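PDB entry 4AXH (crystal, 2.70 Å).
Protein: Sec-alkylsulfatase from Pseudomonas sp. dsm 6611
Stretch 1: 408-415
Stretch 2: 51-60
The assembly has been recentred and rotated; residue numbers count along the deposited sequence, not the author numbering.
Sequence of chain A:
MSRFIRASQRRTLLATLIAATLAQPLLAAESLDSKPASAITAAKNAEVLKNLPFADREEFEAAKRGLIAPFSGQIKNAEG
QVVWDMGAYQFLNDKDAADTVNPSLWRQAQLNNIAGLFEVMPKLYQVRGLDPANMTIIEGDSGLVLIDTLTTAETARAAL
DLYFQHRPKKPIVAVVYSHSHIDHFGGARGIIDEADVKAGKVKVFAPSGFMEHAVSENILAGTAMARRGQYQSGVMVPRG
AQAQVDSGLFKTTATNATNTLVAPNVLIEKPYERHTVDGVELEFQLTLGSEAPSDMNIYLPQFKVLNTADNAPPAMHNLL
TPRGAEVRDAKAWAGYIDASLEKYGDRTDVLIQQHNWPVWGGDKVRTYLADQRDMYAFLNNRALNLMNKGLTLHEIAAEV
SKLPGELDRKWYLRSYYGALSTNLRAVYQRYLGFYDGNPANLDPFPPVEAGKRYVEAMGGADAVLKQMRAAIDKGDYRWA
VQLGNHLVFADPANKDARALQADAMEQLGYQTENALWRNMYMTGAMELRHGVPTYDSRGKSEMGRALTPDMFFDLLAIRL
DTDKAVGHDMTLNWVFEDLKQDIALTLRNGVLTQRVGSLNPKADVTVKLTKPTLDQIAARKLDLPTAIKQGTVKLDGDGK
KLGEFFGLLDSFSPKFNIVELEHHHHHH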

# COMPACT_ATOMS: atom_id res chain seq x y z
N ASP A 408 -9.00 -25.58 0.51
CA ASP A 408 -8.04 -26.18 -0.42
C ASP A 408 -8.69 -27.15 -1.41
O ASP A 408 -8.14 -27.40 -2.50
CB ASP A 408 -6.88 -26.85 0.34
CG ASP A 408 -5.81 -27.52 -0.52
OD1 ASP A 408 -5.26 -26.84 -1.44
OD2 ASP A 408 -5.51 -28.70 -0.27
N ARG A 409 -9.89 -27.67 -1.08
CA ARG A 409 -10.60 -28.59 -1.99
C ARG A 409 -11.62 -27.92 -2.95
O ARG A 409 -12.17 -28.61 -3.77
CB ARG A 409 -11.15 -29.83 -1.26
CG ARG A 409 -12.18 -29.52 -0.20
CD ARG A 409 -12.82 -30.78 0.31
NE ARG A 409 -14.09 -30.53 1.01
CZ ARG A 409 -15.24 -30.25 0.40
NH1 ARG A 409 -15.29 -30.12 -0.92
NH2 ARG A 409 -16.35 -30.07 1.11
N LYS A 410 -11.83 -26.59 -2.86
CA LYS A 410 -12.75 -25.86 -3.74
C LYS A 410 -12.08 -25.33 -5.03
O LYS A 410 -11.05 -24.65 -4.96
CB LYS A 410 -13.44 -24.70 -2.99
CG LYS A 410 -14.07 -25.08 -1.65
CD LYS A 410 -15.05 -26.28 -1.72
CE LYS A 410 -15.52 -26.70 -0.35
NZ LYS A 410 -16.64 -25.86 0.13
N TRP A 411 -12.67 -25.66 -6.20
CA TRP A 411 -12.17 -25.26 -7.51
C TRP A 411 -12.20 -23.72 -7.66
O TRP A 411 -11.29 -23.12 -8.22
CB TRP A 411 -13.02 -25.89 -8.65
CG TRP A 411 -12.71 -27.31 -9.05
CD1 TRP A 411 -13.57 -28.37 -9.06
CD2 TRP A 411 -11.47 -27.79 -9.58
NE1 TRP A 411 -12.93 -29.49 -9.54
CE2 TRP A 411 -11.63 -29.17 -9.83
CE3 TRP A 411 -10.21 -27.20 -9.83
CZ2 TRP A 411 -10.61 -29.96 -10.34
CZ3 TRP A 411 -9.19 -27.98 -10.32
CH2 TRP A 411 -9.40 -29.35 -10.58
N TYR A 412 -13.25 -23.10 -7.15
CA TYR A 412 -13.50 -21.67 -7.23
C TYR A 412 -12.66 -20.79 -6.29
O TYR A 412 -12.84 -19.56 -6.26
CB TYR A 412 -15.00 -21.43 -7.05
CG TYR A 412 -15.62 -21.97 -5.77
CD1 TYR A 412 -15.62 -21.22 -4.61
CD2 TYR A 412 -16.28 -23.18 -5.76
CE1 TYR A 412 -16.24 -21.69 -3.45
CE2 TYR A 412 -16.91 -23.65 -4.62
CZ TYR A 412 -16.89 -22.90 -3.47
OH TYR A 412 -17.51 -23.40 -2.35
N LEU A 413 -11.75 -21.40 -5.52
CA LEU A 413 -10.87 -20.71 -4.56
C LEU A 413 -9.41 -20.85 -4.95
O LEU A 413 -8.55 -20.28 -4.28
CB LEU A 413 -11.11 -21.30 -3.17
CG LEU A 413 -11.98 -20.54 -2.16
CD1 LEU A 413 -13.09 -19.68 -2.82
CD2 LEU A 413 -12.53 -21.46 -1.19
N ARG A 414 -9.11 -21.58 -6.05
CA ARG A 414 -7.75 -21.80 -6.56
C ARG A 414 -7.10 -20.50 -7.05
O ARG A 414 -7.78 -19.54 -7.46
CB ARG A 414 -7.72 -22.86 -7.70
CG ARG A 414 -8.42 -24.22 -7.44
CD ARG A 414 -7.84 -25.00 -6.29
NE ARG A 414 -6.41 -25.23 -6.50
CZ ARG A 414 -5.57 -25.64 -5.57
NH1 ARG A 414 -5.99 -25.86 -4.33
NH2 ARG A 414 -4.29 -25.82 -5.87
N SER A 415 -5.75 -20.51 -7.06
CA SER A 415 -4.91 -19.39 -7.49
C SER A 415 -4.77 -19.25 -9.02
O SER A 415 -3.68 -19.36 -9.55
CB SER A 415 -3.56 -19.49 -6.80
OG SER A 415 -3.77 -19.43 -5.40
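Stretch 2 51-60: NLPFADREEF

What does stretch 2 look like as it passes over stretch 1? From Asn51 to Arg57 it is irregular chain: Leu52 is extended (phi/psi -137/146), whereas Phe54 has a positive phi (61/-35). The hydrogen bond from Ala55 N to Pro53 O, 2.6 Å, closes a tight turn centred on Phe54. Arg57 then occupies the N-cap position of a helix that begins at Glu58. Residues 411-413 form a short 3-10 segment. The closest CA atoms are those of Arg409 and Leu52, 6.9 Å apart. With no hydrogen bond crossing between the stretches, the fit depends chiefly on packing.

Which residue does stretch 2 wrap around? It is Trp411, with 164 Å² covered, the largest share here; its CB points toward stretch 2. Stretch 2 passes round the indole from Leu52 at Trp411 CZ3, by way of Pro53 and Phe54, to Glu59 at Trp411 CB. Pro53 lies over one face of the indole: its CG is 4.2 Å from the centroid of the five-membered ring and 23° off the normal, a CH-pi contact. Pro53 CB is 3.4 Å from Trp411 NE1, and Pro53 CG is 3.4 Å from Arg409 O. At the indole edge, Phe54 N comes within 3.1 Å of Trp411 CZ2. The Phe54 CA-to-CB bond points away from stretch 1, yet the side-chain end comes back, so the indole edge meets the phenyl face. The six-membered rings have centroids 5.0 Å apart and planes at 76°, with Trp411 CH2 3.7 Å from Phe54 CE1.

How does Leu52, with 60 Å² covered, reach two side chains at once? Its CB points sideways, but its end comes nearer and touches two neighbours. Leu52 CD2 packs 3.7 Å from Trp411 CZ3, and Leu52 CD1 lies over one face of the Arg414 guanidinium, 3.9 Å from Arg414 NH2. That guanidinium also forms a salt bridge within stretch 1, from Arg414 NH1 to Asp408 OD1 at 3.1 Å. Water 1 links the stretches, donating to Asp408 OD2 at 2.9 Å and weakly to Asn51 O at 3.5 Å.

What does the start of the helix contribute? Glu59, covered over 61 Å², points toward the 3-10 segment and sets its carboxylate beside two consecutive residues: Glu59 OE1 is 3.5 Å from Trp411 CB, and Glu59 OE2 is 3.5 Å from Tyr412 CB. Glu59 OE2 is hydrogen-bonded elsewhere in the structure.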

# COMPACT_ATOMS: atom_id res chain seq x y z
N ASN A 51 -4.93 -35.84 -5.77
CA ASN A 51 -4.81 -34.72 -4.81
C ASN A 51 -5.58 -33.38 -5.16
O ASN A 51 -5.57 -32.43 -4.37
CB ASN A 51 -3.38 -34.55 -4.20
CG ASN A 51 -2.26 -34.17 -5.13
OD1 ASN A 51 -1.36 -34.97 -5.42
ND2 ASN A 51 -2.31 -32.95 -5.63
N LEU A 52 -6.31 -33.34 -6.27
CA LEU A 52 -7.19 -32.23 -6.69
C LEU A 52 -8.53 -32.82 -7.22
O LEU A 52 -8.49 -33.93 -7.75
CB LEU A 52 -6.50 -31.30 -7.71
CG LEU A 52 -6.46 -29.81 -7.30
CD1 LEU A 52 -5.45 -29.55 -6.20
CD2 LEU A 52 -6.10 -28.95 -8.44
N PRO A 53 -9.72 -32.18 -7.06
CA PRO A 53 -10.99 -32.84 -7.44
C PRO A 53 -11.10 -33.63 -8.75
O PRO A 53 -11.09 -34.87 -8.69
CB PRO A 53 -12.05 -31.77 -7.24
CG PRO A 53 -11.49 -30.91 -6.19
CD PRO A 53 -9.99 -30.87 -6.42
N PHE A 54 -11.24 -32.95 -9.91
CA PHE A 54 -11.36 -33.55 -11.26
C PHE A 54 -12.58 -34.44 -11.43
O PHE A 54 -13.16 -34.45 -12.50
CB PHE A 54 -10.08 -34.21 -11.74
CG PHE A 54 -8.89 -33.29 -11.88
CD1 PHE A 54 -8.81 -32.38 -12.94
CD2 PHE A 54 -7.85 -33.35 -10.98
CE1 PHE A 54 -7.71 -31.52 -13.06
CE2 PHE A 54 -6.77 -32.48 -11.08
CZ PHE A 54 -6.70 -31.57 -12.11
N ALA A 55 -12.98 -35.17 -10.38
CA ALA A 55 -14.15 -36.03 -10.34
C ALA A 55 -15.40 -35.18 -10.01
O ALA A 55 -16.53 -35.66 -10.14
CB ALA A 55 -13.96 -37.14 -9.32
N ASP A 56 -15.17 -33.90 -9.61
CA ASP A 56 -16.25 -32.94 -9.39
C ASP A 56 -16.38 -32.11 -10.68
O ASP A 56 -15.43 -31.42 -11.08
CB ASP A 56 -16.02 -32.06 -8.13
CG ASP A 56 -17.12 -31.05 -7.91
OD1 ASP A 56 -18.30 -31.46 -7.80
OD2 ASP A 56 -16.80 -29.82 -7.89
N ARG A 57 -17.51 -32.26 -11.36
CA ARG A 57 -17.78 -31.59 -12.62
C ARG A 57 -18.89 -30.55 -12.46
O ARG A 57 -19.39 -30.04 -13.45
CB ARG A 57 -18.11 -32.61 -13.73
CG ARG A 57 -16.96 -33.53 -14.09
CD ARG A 57 -17.30 -34.33 -15.32
NE ARG A 57 -17.38 -33.44 -16.48
CZ ARG A 57 -16.37 -33.14 -17.29
NH1 ARG A 57 -15.18 -33.71 -17.11
NH2 ARG A 57 -16.54 -32.31 -18.30
N GLU A 58 -19.24 -30.21 -11.21
CA GLU A 58 -20.26 -29.21 -10.85
C GLU A 58 -20.09 -27.91 -11.64
O GLU A 58 -21.08 -27.36 -12.10
CB GLU A 58 -20.20 -28.92 -9.35
CG GLU A 58 -21.14 -29.76 -8.51
CD GLU A 58 -21.54 -29.12 -7.18
OE1 GLU A 58 -21.97 -27.95 -7.19
OE2 GLU A 58 -21.44 -29.82 -6.14
N GLU A 59 -18.83 -27.44 -11.83
CA GLU A 59 -18.56 -26.22 -12.57
C GLU A 59 -18.88 -26.35 -14.06
O GLU A 59 -19.44 -25.42 -14.62
CB GLU A 59 -17.14 -25.68 -12.30
CG GLU A 59 -16.90 -25.28 -10.85
CD GLU A 59 -15.85 -24.21 -10.63
OE1 GLU A 59 -14.76 -24.29 -11.24
OE2 GLU A 59 -16.10 -23.30 -9.80
N PHE A 60 -18.56 -27.53 -14.68
CA PHE A 60 -18.89 -27.82 -16.08
C PHE A 60 -20.39 -27.84 -16.28
O PHE A 60 -20.85 -27.35 -17.30
CB PHE A 60 -18.30 -29.15 -16.53
CG PHE A 60 -16.84 -29.02 -16.86
CD1 PHE A 60 -16.41 -28.21 -17.92
CD2 PHE A 60 -15.89 -29.72 -16.14
CE1 PHE A 60 -15.07 -28.07 -18.20
CE2 PHE A 60 -14.55 -29.60 -16.44
CZ PHE A 60 -14.14 -28.77 -17.47
O HOH W 1 -4.30 -29.66 -2.68